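Local coordinates for autophagy protein 5 (Saccharomyces cerevisiae, PDB 2DYO), which takes part in autophagic vesicle formation and cytoplasm-to-vacuole transport, and is required for the selective degradation of nucleus and mitochondria, at residues P204-T209 against D277-I282; V253-I258 against S271-F276; S25-G30 against N57-F62; N17-I22 against V37-V42. All blocks are in the same frame, centred on the assembly; numbering follows the deposited sequence.

Contact 1: P204-T209 against D277-I282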
loop_
_atom_site.group_PDB
_atom_site.type_symbol
_atom_site.label_atom_id
_atom_site.label_comp_id
_atom_site.label_asym_id
_atom_site.label_seq_id
_atom_site.Cartn_x
_atom_site.Cartn_y
_atom_site.Cartn_z
ATOM N N PRO A 204 -12.709 4.235 -8.505
ATOM C CA PRO A 204 -11.441 4.856 -8.112
ATOM C C PRO A 204 -10.375 3.814 -8.450
ATOM O O PRO A 204 -10.091 2.918 -7.646
ATOM C CB PRO A 204 -11.588 5.037 -6.597
ATOM C CG PRO A 204 -13.089 5.067 -6.383
ATOM C CD PRO A 204 -13.554 3.988 -7.324
ATOM N N LEU A 205 -9.813 3.928 -9.645
ATOM C CA LEU A 205 -8.811 2.984 -10.118
ATOM C C LEU A 205 -7.494 3.642 -10.492
ATOM O O LEU A 205 -7.466 4.653 -11.194
ATOM C CB LEU A 205 -9.350 2.241 -11.346
ATOM C CG LEU A 205 -8.389 1.292 -12.073
ATOM C CD1 LEU A 205 -8.106 0.069 -11.199
ATOM C CD2 LEU A 205 -9.012 0.856 -13.415
ATOM N N ILE A 206 -6.405 3.053 -10.018
ATOM C CA ILE A 206 -5.074 3.529 -10.332
ATOM C C ILE A 206 -4.378 2.345 -10.990
ATOM O O ILE A 206 -4.433 1.222 -10.479
ATOM C CB ILE A 206 -4.309 3.966 -9.064
ATOM C CG1 ILE A 206 -4.906 5.284 -8.556
ATOM C CG2 ILE A 206 -2.816 4.110 -9.375
ATOM C CD1 ILE A 206 -4.320 5.794 -7.262
ATOM N N ILE A 207 -3.760 2.594 -12.139
ATOM C CA ILE A 207 -3.061 1.549 -12.888
ATOM C C ILE A 207 -1.586 1.892 -12.957
ATOM O O ILE A 207 -1.227 2.997 -13.347
ATOM C CB ILE A 207 -3.604 1.436 -14.325
ATOM C CG1 ILE A 207 -5.107 1.144 -14.294
ATOM C CG2 ILE A 207 -2.864 0.331 -15.070
ATOM C CD1 ILE A 207 -5.775 1.145 -15.670
ATOM N N GLN A 208 -0.736 0.946 -12.576
ATOM C CA GLN A 208 0.702 1.180 -12.589
ATOM C C GLN A 208 1.453 0.010 -13.205
ATOM O O GLN A 208 0.920 -1.093 -13.304
ATOM C CB GLN A 208 1.213 1.386 -11.154
ATOM C CG GLN A 208 1.173 0.108 -10.295
ATOM C CD GLN A 208 1.746 0.306 -8.895
ATOM O OE1 GLN A 208 2.138 1.408 -8.521
ATOM N NE2 GLN A 208 1.795 -0.769 -8.118
ATOM N N THR A 209 2.687 0.267 -13.632
ATOM C CA THR A 209 3.542 -0.782 -14.176
ATOM C C THR A 209 4.619 -1.021 -13.116
ATOM O O THR A 209 4.342 -0.896 -11.923
ATOM C CB THR A 209 4.200 -0.368 -15.514
ATOM O OG1 THR A 209 4.882 0.882 -15.354
ATOM C CG2 THR A 209 3.141 -0.250 -16.614
ATOM N N ASP A 277 -6.747 2.894 1.274
ATOM C CA ASP A 277 -6.896 4.328 1.033
ATOM C C ASP A 277 -8.113 4.573 0.143
ATOM O O ASP A 277 -8.354 5.694 -0.298
ATOM C CB ASP A 277 -5.643 4.920 0.380
ATOM C CG ASP A 277 -5.361 4.344 -0.996
ATOM O OD1 ASP A 277 -4.446 4.873 -1.660
ATOM O OD2 ASP A 277 -6.033 3.372 -1.411
ATOM N N GLY A 278 -8.878 3.510 -0.113
ATOM C CA GLY A 278 -10.076 3.632 -0.927
ATOM C C GLY A 278 -9.909 3.404 -2.419
ATOM O O GLY A 278 -10.897 3.241 -3.139
ATOM N N PHE A 279 -8.669 3.391 -2.891
ATOM C CA PHE A 279 -8.407 3.173 -4.309
ATOM C C PHE A 279 -8.087 1.719 -4.627
ATOM O O PHE A 279 -7.456 1.018 -3.828
ATOM C CB PHE A 279 -7.226 4.028 -4.793
ATOM C CG PHE A 279 -7.594 5.441 -5.148
ATOM C CD1 PHE A 279 -7.559 6.449 -4.193
ATOM C CD2 PHE A 279 -7.976 5.763 -6.447
ATOM C CE1 PHE A 279 -7.898 7.764 -4.527
ATOM C CE2 PHE A 279 -8.316 7.073 -6.790
ATOM C CZ PHE A 279 -8.277 8.073 -5.827
ATOM N N LEU A 280 -8.544 1.270 -5.792
ATOM C CA LEU A 280 -8.236 -0.076 -6.266
ATOM C C LEU A 280 -6.975 0.110 -7.094
ATOM O O LEU A 280 -6.937 0.965 -7.979
ATOM C CB LEU A 280 -9.341 -0.622 -7.171
ATOM C CG LEU A 280 -8.931 -1.898 -7.923
ATOM C CD1 LEU A 280 -8.721 -3.050 -6.930
ATOM C CD2 LEU A 280 -10.001 -2.259 -8.933
ATOM N N TYR A 281 -5.937 -0.670 -6.805
ATOM C CA TYR A 281 -4.696 -0.561 -7.556
ATOM C C TYR A 281 -4.416 -1.827 -8.348
ATOM O O TYR A 281 -4.516 -2.933 -7.818
ATOM C CB TYR A 281 -3.489 -0.343 -6.632
ATOM C CG TYR A 281 -3.430 0.983 -5.917
ATOM C CD1 TYR A 281 -4.124 1.189 -4.734
ATOM C CD2 TYR A 281 -2.637 2.020 -6.409
ATOM C CE1 TYR A 281 -4.025 2.399 -4.041
ATOM C CE2 TYR A 281 -2.534 3.229 -5.733
ATOM C CZ TYR A 281 -3.226 3.408 -4.548
ATOM O OH TYR A 281 -3.100 4.581 -3.855
ATOM N N ILE A 282 -4.089 -1.676 -9.624
ATOM C CA ILE A 282 -3.712 -2.852 -10.384
ATOM C C ILE A 282 -2.311 -2.606 -10.901
ATOM O O ILE A 282 -1.933 -1.470 -11.225
ATOM C CB ILE A 282 -4.689 -3.188 -11.541
ATOM C CG1 ILE A 282 -4.808 -2.027 -12.517
ATOM C CG2 ILE A 282 -6.065 -3.551 -10.970
ATOM C CD1 ILE A 282 -5.841 -2.292 -13.599
#

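Contact 2: V253-I258 against S271-F276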
loop_
_atom_site.group_PDB
_atom_site.type_symbol
_atom_site.label_atom_id
_atom_site.label_comp_id
_atom_site.label_asym_id
_atom_site.label_seq_id
_atom_site.Cartn_x
_atom_site.Cartn_y
_atom_site.Cartn_z
ATOM N N VAL A 253 -2.518 -8.931 -15.011
ATOM C CA VAL A 253 -3.040 -7.968 -14.057
ATOM C C VAL A 253 -2.841 -8.512 -12.653
ATOM O O VAL A 253 -3.290 -9.610 -12.345
ATOM C CB VAL A 253 -4.535 -7.730 -14.290
ATOM C CG1 VAL A 253 -5.082 -6.746 -13.255
ATOM C CG2 VAL A 253 -4.745 -7.200 -15.703
ATOM N N ILE A 254 -2.153 -7.737 -11.821
ATOM C CA ILE A 254 -1.886 -8.107 -10.436
ATOM C C ILE A 254 -2.582 -7.107 -9.516
ATOM O O ILE A 254 -2.372 -5.896 -9.621
ATOM C CB ILE A 254 -0.369 -8.067 -10.121
ATOM C CG1 ILE A 254 0.381 -9.080 -10.990
ATOM C CG2 ILE A 254 -0.138 -8.343 -8.634
ATOM C CD1 ILE A 254 -0.097 -10.514 -10.829
ATOM N N CYS A 255 -3.422 -7.619 -8.627
ATOM C CA CYS A 255 -4.137 -6.789 -7.668
ATOM C C CYS A 255 -3.964 -7.448 -6.310
ATOM O O CYS A 255 -4.181 -8.647 -6.178
ATOM C CB CYS A 255 -5.624 -6.719 -8.022
ATOM S SG CYS A 255 -6.597 -5.680 -6.933
ATOM N N GLN A 256 -3.566 -6.674 -5.306
ATOM C CA GLN A 256 -3.378 -7.233 -3.972
ATOM C C GLN A 256 -2.474 -8.468 -4.016
ATOM O O GLN A 256 -2.755 -9.488 -3.377
ATOM C CB GLN A 256 -4.731 -7.610 -3.358
ATOM C CG GLN A 256 -5.594 -6.414 -2.965
ATOM C CD GLN A 256 -5.138 -5.739 -1.676
ATOM O OE1 GLN A 256 -4.174 -6.167 -1.039
ATOM N NE2 GLN A 256 -5.841 -4.684 -1.283
ATOM N N GLY A 257 -1.402 -8.368 -4.794
ATOM C CA GLY A 257 -0.449 -9.458 -4.889
ATOM C C GLY A 257 -0.876 -10.741 -5.574
ATOM O O GLY A 257 -0.122 -11.716 -5.550
ATOM N N ILE A 258 -2.063 -10.770 -6.179
ATOM C CA ILE A 258 -2.503 -11.986 -6.862
ATOM C C ILE A 258 -2.896 -11.729 -8.317
ATOM O O ILE A 258 -3.117 -10.587 -8.719
ATOM C CB ILE A 258 -3.705 -12.659 -6.147
ATOM C CG1 ILE A 258 -4.944 -11.767 -6.242
ATOM C CG2 ILE A 258 -3.359 -12.937 -4.686
ATOM C CD1 ILE A 258 -6.228 -12.470 -5.835
ATOM N N SER A 271 -14.932 -3.433 -5.100
ATOM C CA SER A 271 -15.601 -3.621 -3.820
ATOM C C SER A 271 -14.910 -4.593 -2.876
ATOM O O SER A 271 -15.037 -4.466 -1.664
ATOM C CB SER A 271 -17.053 -4.060 -4.036
ATOM O OG SER A 271 -17.109 -5.371 -4.556
ATOM N N LYS A 272 -14.160 -5.541 -3.422
ATOM C CA LYS A 272 -13.492 -6.534 -2.591
ATOM C C LYS A 272 -11.992 -6.364 -2.408
ATOM O O LYS A 272 -11.468 -6.580 -1.311
ATOM C CB LYS A 272 -13.791 -7.931 -3.144
ATOM C CG LYS A 272 -15.256 -8.310 -3.002
ATOM C CD LYS A 272 -15.613 -9.564 -3.781
ATOM C CE LYS A 272 -17.079 -9.923 -3.546
ATOM N NZ LYS A 272 -17.584 -10.927 -4.512
ATOM N N LEU A 273 -11.299 -5.979 -3.472
ATOM C CA LEU A 273 -9.855 -5.832 -3.392
ATOM C C LEU A 273 -9.272 -4.418 -3.318
ATOM O O LEU A 273 -8.053 -4.250 -3.388
ATOM C CB LEU A 273 -9.212 -6.604 -4.552
ATOM C CG LEU A 273 -8.873 -8.073 -4.260
ATOM C CD1 LEU A 273 -10.045 -8.779 -3.589
ATOM C CD2 LEU A 273 -8.480 -8.767 -5.551
ATOM N N ARG A 274 -10.113 -3.395 -3.166
ATOM C CA ARG A 274 -9.572 -2.037 -3.071
ATOM C C ARG A 274 -8.649 -1.971 -1.857
ATOM O O ARG A 274 -8.814 -2.734 -0.905
ATOM C CB ARG A 274 -10.689 -1.003 -2.915
ATOM C CG ARG A 274 -11.449 -1.093 -1.598
ATOM C CD ARG A 274 -12.473 0.024 -1.492
ATOM N NE ARG A 274 -13.302 -0.112 -0.295
ATOM C CZ ARG A 274 -14.303 0.703 0.020
ATOM N NH1 ARG A 274 -14.607 1.720 -0.771
ATOM N NH2 ARG A 274 -15.006 0.493 1.126
ATOM N N SER A 275 -7.677 -1.065 -1.900
ATOM C CA SER A 275 -6.730 -0.903 -0.807
ATOM C C SER A 275 -7.309 -0.037 0.317
ATOM O O SER A 275 -8.405 0.514 0.182
ATOM C CB SER A 275 -5.428 -0.304 -1.337
ATOM O OG SER A 275 -4.852 -1.157 -2.320
ATOM N N PHE A 276 -6.560 0.094 1.412
ATOM C CA PHE A 276 -7.019 0.842 2.583
ATOM C C PHE A 276 -7.168 2.356 2.416
ATOM O O PHE A 276 -7.660 3.026 3.322
ATOM C CB PHE A 276 -6.115 0.534 3.790
ATOM C CG PHE A 276 -4.880 1.386 3.863
ATOM C CD1 PHE A 276 -4.794 2.429 4.785
ATOM C CD2 PHE A 276 -3.801 1.148 3.016
ATOM C CE1 PHE A 276 -3.646 3.230 4.859
ATOM C CE2 PHE A 276 -2.646 1.941 3.078
ATOM C CZ PHE A 276 -2.568 2.985 4.004
#

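Contact 3: S25-G30 against N57-F62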
loop_
_atom_site.group_PDB
_atom_site.type_symbol
_atom_site.label_atom_id
_atom_site.label_comp_id
_atom_site.label_asym_id
_atom_site.label_seq_id
_atom_site.Cartn_x
_atom_site.Cartn_y
_atom_site.Cartn_z
ATOM N N SER A 25 24.673 8.043 6.899
ATOM C CA SER A 25 24.585 9.498 6.876
ATOM C C SER A 25 23.818 10.030 8.089
ATOM O O SER A 25 24.028 11.166 8.509
ATOM C CB SER A 25 23.905 9.963 5.586
ATOM O OG SER A 25 22.605 9.410 5.465
ATOM N N PHE A 26 22.938 9.200 8.647
ATOM C CA PHE A 26 22.128 9.570 9.813
ATOM C C PHE A 26 22.833 9.277 11.134
ATOM O O PHE A 26 22.509 9.867 12.166
ATOM C CB PHE A 26 20.808 8.782 9.844
ATOM C CG PHE A 26 19.821 9.168 8.780
ATOM C CD1 PHE A 26 20.018 8.801 7.455
ATOM C CD2 PHE A 26 18.671 9.876 9.116
ATOM C CE1 PHE A 26 19.080 9.130 6.479
ATOM C CE2 PHE A 26 17.729 10.209 8.151
ATOM C CZ PHE A 26 17.933 9.836 6.831
ATOM N N LEU A 27 23.795 8.362 11.095
ATOM C CA LEU A 27 24.482 7.930 12.304
ATOM C C LEU A 27 25.889 8.446 12.580
ATOM O O LEU A 27 26.608 8.898 11.687
ATOM C CB LEU A 27 24.477 6.400 12.335
ATOM C CG LEU A 27 23.086 5.807 12.066
ATOM C CD1 LEU A 27 23.185 4.310 11.823
ATOM C CD2 LEU A 27 22.164 6.107 13.240
ATOM N N MET A 28 26.262 8.367 13.853
ATOM C CA MET A 28 27.574 8.796 14.317
ATOM C C MET A 28 28.590 7.708 14.003
ATOM O O MET A 28 28.408 6.544 14.363
ATOM C CB MET A 28 27.535 9.072 15.822
ATOM C CG MET A 28 27.331 10.546 16.176
ATOM S SD MET A 28 26.839 10.881 17.899
ATOM C CE MET A 28 26.782 9.202 18.618
ATOM N N LYS A 29 29.662 8.096 13.323
ATOM C CA LYS A 29 30.713 7.156 12.948
ATOM C C LYS A 29 31.148 6.323 14.150
ATOM O O LYS A 29 31.624 6.855 15.151
ATOM C CB LYS A 29 31.905 7.912 12.367
ATOM N N GLY A 30 30.959 5.012 14.045
ATOM C CA GLY A 30 31.348 4.124 15.125
ATOM C C GLY A 30 30.222 3.516 15.942
ATOM O O GLY A 30 30.480 2.725 16.848
ATOM N N ASN A 57 13.086 6.381 17.463
ATOM C CA ASN A 57 13.322 5.913 18.825
ATOM C C ASN A 57 14.532 4.992 18.951
ATOM O O ASN A 57 15.148 4.920 20.010
ATOM C CB ASN A 57 12.096 5.182 19.370
ATOM C CG ASN A 57 12.335 4.609 20.761
ATOM O OD1 ASN A 57 12.534 5.353 21.724
ATOM N ND2 ASN A 57 12.327 3.287 20.868
ATOM N N LYS A 58 14.876 4.289 17.877
ATOM C CA LYS A 58 16.005 3.369 17.929
ATOM C C LYS A 58 17.354 4.005 17.624
ATOM O O LYS A 58 18.376 3.569 18.154
ATOM C CB LYS A 58 15.780 2.189 16.975
ATOM C CG LYS A 58 16.910 1.168 17.019
ATOM C CD LYS A 58 16.644 -0.038 16.135
ATOM C CE LYS A 58 17.718 -1.095 16.349
ATOM N NZ LYS A 58 17.464 -2.345 15.589
ATOM N N ILE A 59 17.365 5.031 16.781
ATOM C CA ILE A 59 18.617 5.681 16.407
ATOM C C ILE A 59 18.846 7.046 17.058
ATOM O O ILE A 59 19.892 7.664 16.857
ATOM C CB ILE A 59 18.703 5.859 14.874
ATOM C CG1 ILE A 59 17.605 6.812 14.394
ATOM C CG2 ILE A 59 18.556 4.513 14.186
ATOM C CD1 ILE A 59 17.670 7.129 12.912
ATOM N N LYS A 60 17.876 7.509 17.837
ATOM C CA LYS A 60 17.967 8.811 18.488
ATOM C C LYS A 60 19.307 9.085 19.169
ATOM O O LYS A 60 19.944 10.102 18.909
ATOM C CB LYS A 60 16.834 8.961 19.507
ATOM C CG LYS A 60 16.762 7.830 20.512
ATOM C CD LYS A 60 15.580 7.989 21.457
ATOM C CE LYS A 60 15.509 6.818 22.427
ATOM N NZ LYS A 60 14.400 6.957 23.412
ATOM N N SER A 61 19.734 8.170 20.029
ATOM C CA SER A 61 20.985 8.329 20.764
ATOM C C SER A 61 22.264 8.288 19.930
ATOM O O SER A 61 23.340 8.599 20.441
ATOM C CB SER A 61 21.071 7.268 21.864
ATOM O OG SER A 61 19.994 7.398 22.777
ATOM N N PHE A 62 22.164 7.918 18.657
ATOM C CA PHE A 62 23.358 7.839 17.817
ATOM C C PHE A 62 23.311 8.708 16.570
ATOM O O PHE A 62 24.157 8.570 15.686
ATOM C CB PHE A 62 23.619 6.388 17.405
ATOM C CG PHE A 62 23.691 5.430 18.559
ATOM C CD1 PHE A 62 22.532 5.009 19.204
ATOM C CD2 PHE A 62 24.918 4.961 19.015
ATOM C CE1 PHE A 62 22.593 4.130 20.285
ATOM C CE2 PHE A 62 24.992 4.082 20.094
ATOM C CZ PHE A 62 23.826 3.668 20.732
#

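Contact 4: N17-I22 against V37-V42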
loop_
_atom_site.group_PDB
_atom_site.type_symbol
_atom_site.label_atom_id
_atom_site.label_comp_id
_atom_site.label_asym_id
_atom_site.label_seq_id
_atom_site.Cartn_x
_atom_site.Cartn_y
_atom_site.Cartn_z
ATOM N N ASN A 17 7.477 -9.117 5.351
ATOM C CA ASN A 17 8.715 -9.067 6.112
ATOM C C ASN A 17 9.408 -7.853 5.502
ATOM O O ASN A 17 9.546 -7.765 4.282
ATOM C CB ASN A 17 9.580 -10.316 5.872
ATOM C CG ASN A 17 8.975 -11.575 6.458
ATOM O OD1 ASN A 17 8.464 -11.572 7.579
ATOM N ND2 ASN A 17 9.050 -12.671 5.709
ATOM N N VAL A 18 9.828 -6.910 6.337
ATOM C CA VAL A 18 10.492 -5.719 5.829
ATOM C C VAL A 18 11.819 -5.468 6.524
ATOM O O VAL A 18 11.892 -5.380 7.752
ATOM C CB VAL A 18 9.601 -4.469 5.998
ATOM C CG1 VAL A 18 10.366 -3.219 5.570
ATOM C CG2 VAL A 18 8.333 -4.629 5.169
ATOM N N LEU A 19 12.871 -5.360 5.726
ATOM C CA LEU A 19 14.196 -5.109 6.261
ATOM C C LEU A 19 14.539 -3.650 6.031
ATOM O O LEU A 19 14.808 -3.236 4.905
ATOM C CB LEU A 19 15.228 -6.004 5.564
ATOM C CG LEU A 19 16.641 -5.953 6.150
ATOM C CD1 LEU A 19 16.588 -6.334 7.624
ATOM C CD2 LEU A 19 17.564 -6.894 5.371
ATOM N N VAL A 20 14.512 -2.864 7.101
ATOM C CA VAL A 20 14.830 -1.448 6.997
ATOM C C VAL A 20 16.280 -1.183 7.386
ATOM O O VAL A 20 16.749 -1.641 8.430
ATOM C CB VAL A 20 13.913 -0.596 7.908
ATOM C CG1 VAL A 20 14.300 0.877 7.801
ATOM C CG2 VAL A 20 12.454 -0.787 7.505
ATOM N N SER A 21 16.985 -0.443 6.541
ATOM C CA SER A 21 18.370 -0.098 6.819
ATOM C C SER A 21 18.481 1.418 6.879
ATOM O O SER A 21 17.928 2.125 6.035
ATOM C CB SER A 21 19.290 -0.640 5.727
ATOM O OG SER A 21 18.969 -0.061 4.478
ATOM N N ILE A 22 19.193 1.910 7.884
ATOM C CA ILE A 22 19.382 3.344 8.072
ATOM C C ILE A 22 20.747 3.737 7.526
ATOM O O ILE A 22 21.769 3.306 8.060
ATOM C CB ILE A 22 19.338 3.712 9.573
ATOM C CG1 ILE A 22 18.086 3.114 10.223
ATOM C CG2 ILE A 22 19.378 5.225 9.742
ATOM C CD1 ILE A 22 16.781 3.541 9.576
ATOM N N VAL A 37 19.723 -1.207 11.613
ATOM C CA VAL A 37 18.920 -2.284 11.038
ATOM C C VAL A 37 17.683 -2.623 11.858
ATOM O O VAL A 37 17.759 -2.777 13.076
ATOM C CB VAL A 37 19.755 -3.580 10.885
ATOM C CG1 VAL A 37 18.931 -4.655 10.194
ATOM C CG2 VAL A 37 21.023 -3.295 10.098
ATOM N N LEU A 38 16.546 -2.733 11.177
ATOM C CA LEU A 38 15.283 -3.088 11.817
ATOM C C LEU A 38 14.597 -4.175 11.000
ATOM O O LEU A 38 14.422 -4.031 9.792
ATOM C CB LEU A 38 14.349 -1.873 11.917
ATOM C CG LEU A 38 14.741 -0.754 12.883
ATOM C CD1 LEU A 38 15.252 0.440 12.097
ATOM C CD2 LEU A 38 13.531 -0.359 13.717
ATOM N N ARG A 39 14.208 -5.259 11.661
ATOM C CA ARG A 39 13.535 -6.367 10.986
ATOM C C ARG A 39 12.121 -6.432 11.522
ATOM O O ARG A 39 11.878 -6.942 12.615
ATOM C CB ARG A 39 14.276 -7.680 11.245
ATOM C CG ARG A 39 15.690 -7.666 10.694
ATOM C CD ARG A 39 16.667 -7.204 11.735
ATOM N NE ARG A 39 17.249 -8.337 12.445
ATOM C CZ ARG A 39 17.516 -8.346 13.744
ATOM N NH1 ARG A 39 17.247 -7.282 14.485
ATOM N NH2 ARG A 39 18.062 -9.418 14.300
ATOM N N ILE A 40 11.186 -5.915 10.732
ATOM C CA ILE A 40 9.796 -5.831 11.148
ATOM C C ILE A 40 8.743 -6.444 10.229
ATOM O O ILE A 40 9.002 -6.769 9.074
ATOM C CB ILE A 40 9.428 -4.352 11.352
ATOM C CG1 ILE A 40 9.748 -3.569 10.070
ATOM C CG2 ILE A 40 10.235 -3.778 12.515
ATOM C CD1 ILE A 40 9.357 -2.108 10.102
ATOM N N ARG A 41 7.545 -6.602 10.779
ATOM C CA ARG A 41 6.410 -7.116 10.033
ATOM C C ARG A 41 5.550 -5.891 9.779
ATOM O O ARG A 41 5.218 -5.148 10.709
ATOM C CB ARG A 41 5.647 -8.155 10.855
ATOM C CG ARG A 41 6.368 -9.494 10.932
ATOM C CD ARG A 41 6.343 -10.200 9.578
ATOM N NE ARG A 41 5.044 -10.809 9.300
ATOM C CZ ARG A 41 4.736 -11.418 8.158
ATOM N NH1 ARG A 41 5.629 -11.496 7.186
ATOM N NH2 ARG A 41 3.536 -11.955 7.990
ATOM N N VAL A 42 5.211 -5.672 8.514
ATOM C CA VAL A 42 4.424 -4.514 8.117
ATOM C C VAL A 42 3.205 -4.934 7.307
ATOM O O VAL A 42 3.324 -5.716 6.360
ATOM C CB VAL A 42 5.278 -3.565 7.251
ATOM C CG1 VAL A 42 4.437 -2.404 6.747
ATOM C CG2 VAL A 42 6.469 -3.061 8.056
#

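Contact 1: P204-T209 against D277-I282
Leu205, Ile206 and Ile207 pair in parallel with Leu280, Tyr281 and Ile282, setting the first and last strands of the UblB sheet side by side. Four nearly straight backbone bonds hold the register: Leu280 N to Pro204 O, Ile206 N to Leu280 O, Ile282 N to Ile206 O and Gln208 N to Ile282 O. On one face, the Ile206 side chain runs beside that of Tyr281, pointing the same way, with Ile206 CD1 3.5 Å from Tyr281 CE2. The same methyl lies over a face of the Phe279 ring, 4.1 Å from its centroid, in a CH-pi contact. Pro204 CB meets this ring too, at Phe279 CD2 (3.7 Å). A parallel pairing of first and last strands at the centre of a mixed 2-1-5-3-4 sheet is characteristic of the ubiquitin-like beta-grasp fold. The approach to the last strand is an Asx turn: Asp277 OD2 accepts from Phe279 N, which sits above the carboxylate plane, while Asp277 OD1 offers its syn lone pair to Tyr281 OH at 2.6 Å. An alanine in place of Tyr281 would probably leave Asp277 OD1 without this hydroxyl partner and open a gap beside Ile206 CD1. On the other face, Ile282 CG1 stands between its backbone N and carbonyl carbon (chi1 58°), 3.6 Å from Ile207 CG1, and Leu205 CD1 touches Leu280 CD2. Helix 142-159 packs on Pro204 and Phe279, helix 266-273 on Leu280.

Contact 2: V253-I258 against S271-F276
Leu273, at the end of helix 266-273, is met by Gln256 and Cys255 from the tip of a beta hairpin. Gln256 reaches its partner through a folded side chain: CG lies beside the backbone N (chi1 -71°) and the chain bends at chi2 (-77°). NE2 of Gln256 then donates to Leu273 O over 3.1 Å. That oxygen lies in the plane of the glutamine amide, but the donor stands well above the plane of the leucine carbonyl. On the way, Gln256 CG passes 3.9 Å from Leu273 CG, the two side chains crossing obliquely. NE2 has a second and stronger partner in Glu45 OE1, so the amide bridges the helix end and an acidic side chain. The hairpin itself is closed by a type I' turn from Cys255 to Ile258, with Cys255 N to Ile258 O and Ile258 N to Cys255 O both bonded; it joins strands 251-255 and 258-260 of the UblB sheet, and Gln256 takes one of its positive-phi positions. Cys255 SG, anti to its backbone N, rests 3.7 Å from Leu273 CB and 3.9 Å from Leu273 CD2. Ile258 CD1 approaches Leu273 CD2 more loosely, at 4.3 Å. Arg274, next after the bonded carbonyl, is the first residue to leave the helical conformation. Ile7 and Leu11 of helix 4-12 pack on Leu273 and Gln256 respectively, and an apolar side chain of another protein's chain also reaches Leu273.

Contact 3: S25-G30 against N57-F62
Leu27 and Met28 meet Ile59 and Phe62 in a partly buried contact of the UblA region, where the loop after strand 15-22 runs past the end of helix 52-59. The polar link is a single backbone bond, Met28 N to Phe62 O, of 2.8 Å; the donor lies almost in line with the carbonyl bond, although the angle at the hydrogen is only 140°. The same oxygen receives a CA-H...O contact from Leu27 CA at 3.5 Å, so two consecutive loop residues converge on it. Leu27 supplies the apolar part: its CD2 touches Ile59 CB at 3.8 Å, the two side chains crossing at about a right angle. In the beta-grasp arrangement this loop joins the first two strands, which form a hairpin, and the helix follows the second of them; the contact therefore ties the loop of the hairpin to the C-terminal end of that helix. Residues 60-61 form a 3-10 segment, Phe62 N is bonded to Ile59 O, and the Phe62 carbonyl faces the loop. The Met28 side chain, bent at chi3 (0°), brings CE to 3.8 Å from Phe62 CA and 3.9 Å from Ser61 O. The Phe62 ring leads away from Met28 and packs on Ser31 and Pro32 further along the loop, whereas Phe26 sends its ring to Phe75 and to Leu123 and Met125 of strand 118-126.

Contact 4: N17-I22 against V37-V42
Arg41 NH1 is gripped twice, by Asn17 OD1 at 2.9 Å and by a backbone group of another protein's chain. The nitrogen approaches Asn17 from far above the amide carbonyl plane, 70° out of it, and the amide and guanidinium planes are 50° apart. The bend at chi2 (-70°) brings Arg41 CD to 3.2 Å from Asn17 OD1; a further bend at chi3 carries NE on, where it forms a salt bridge with Glu15. A leucine in place of Arg41 would probably leave the Glu15 carboxylate without its charged mate and Asn17 OD1 without this donor. The backbones form an antiparallel hairpin pair, the first two strands of the UblA beta-grasp sheet. Val18 with Ile40 and Val20 with Leu38 are its hydrogen-bonded pairs, each doubly bonded; Asn17 with Arg41, Leu19 with Arg39 and Ser21 with Val37 are non-hydrogen-bonded. On the face of Asn17 and Arg41, Leu19 lies beside Arg39, pointing the same way, with Leu19 CD1 3.5 Å from Arg39 CG and 3.9 Å from Val37 CG1. Outside the strand pair, Arg39 NH1 forms a salt bridge with an acidic side chain of another protein's chain. Towards the opposite face, Val18 CG2 meets Val42 CG2 at 3.8 Å. There, helix 52-59 covers Ile22, Leu38 and Ile40, chiefly through Leu54 and Ile55, while strand 118-126 pairs with the other edge of strand 15-22.

How the contacts relate
The four contacts fall into two ubiquitin-like regions. Contacts 4 and 3 belong to UblA, their centres about 16 Å apart and their segments alternating along the chain; Lys58 of contact 3 reaches Val37 O of contact 4, linking helix 52-59 to the strand before it, the outermost of the sheet within this chain. Contacts 1 and 2 belong to UblB, with centres about 8 Å apart. Strands 280-286 and 251-255 are neighbours in one sheet, and both segments of contact 2 come between those of contact 1 in sequence. Between the pairs, contacts 2 and 4 have centres about 24 Å apart. The protein carries the same strand order, 2-1-5-3-4, twice, with the helical region intervening.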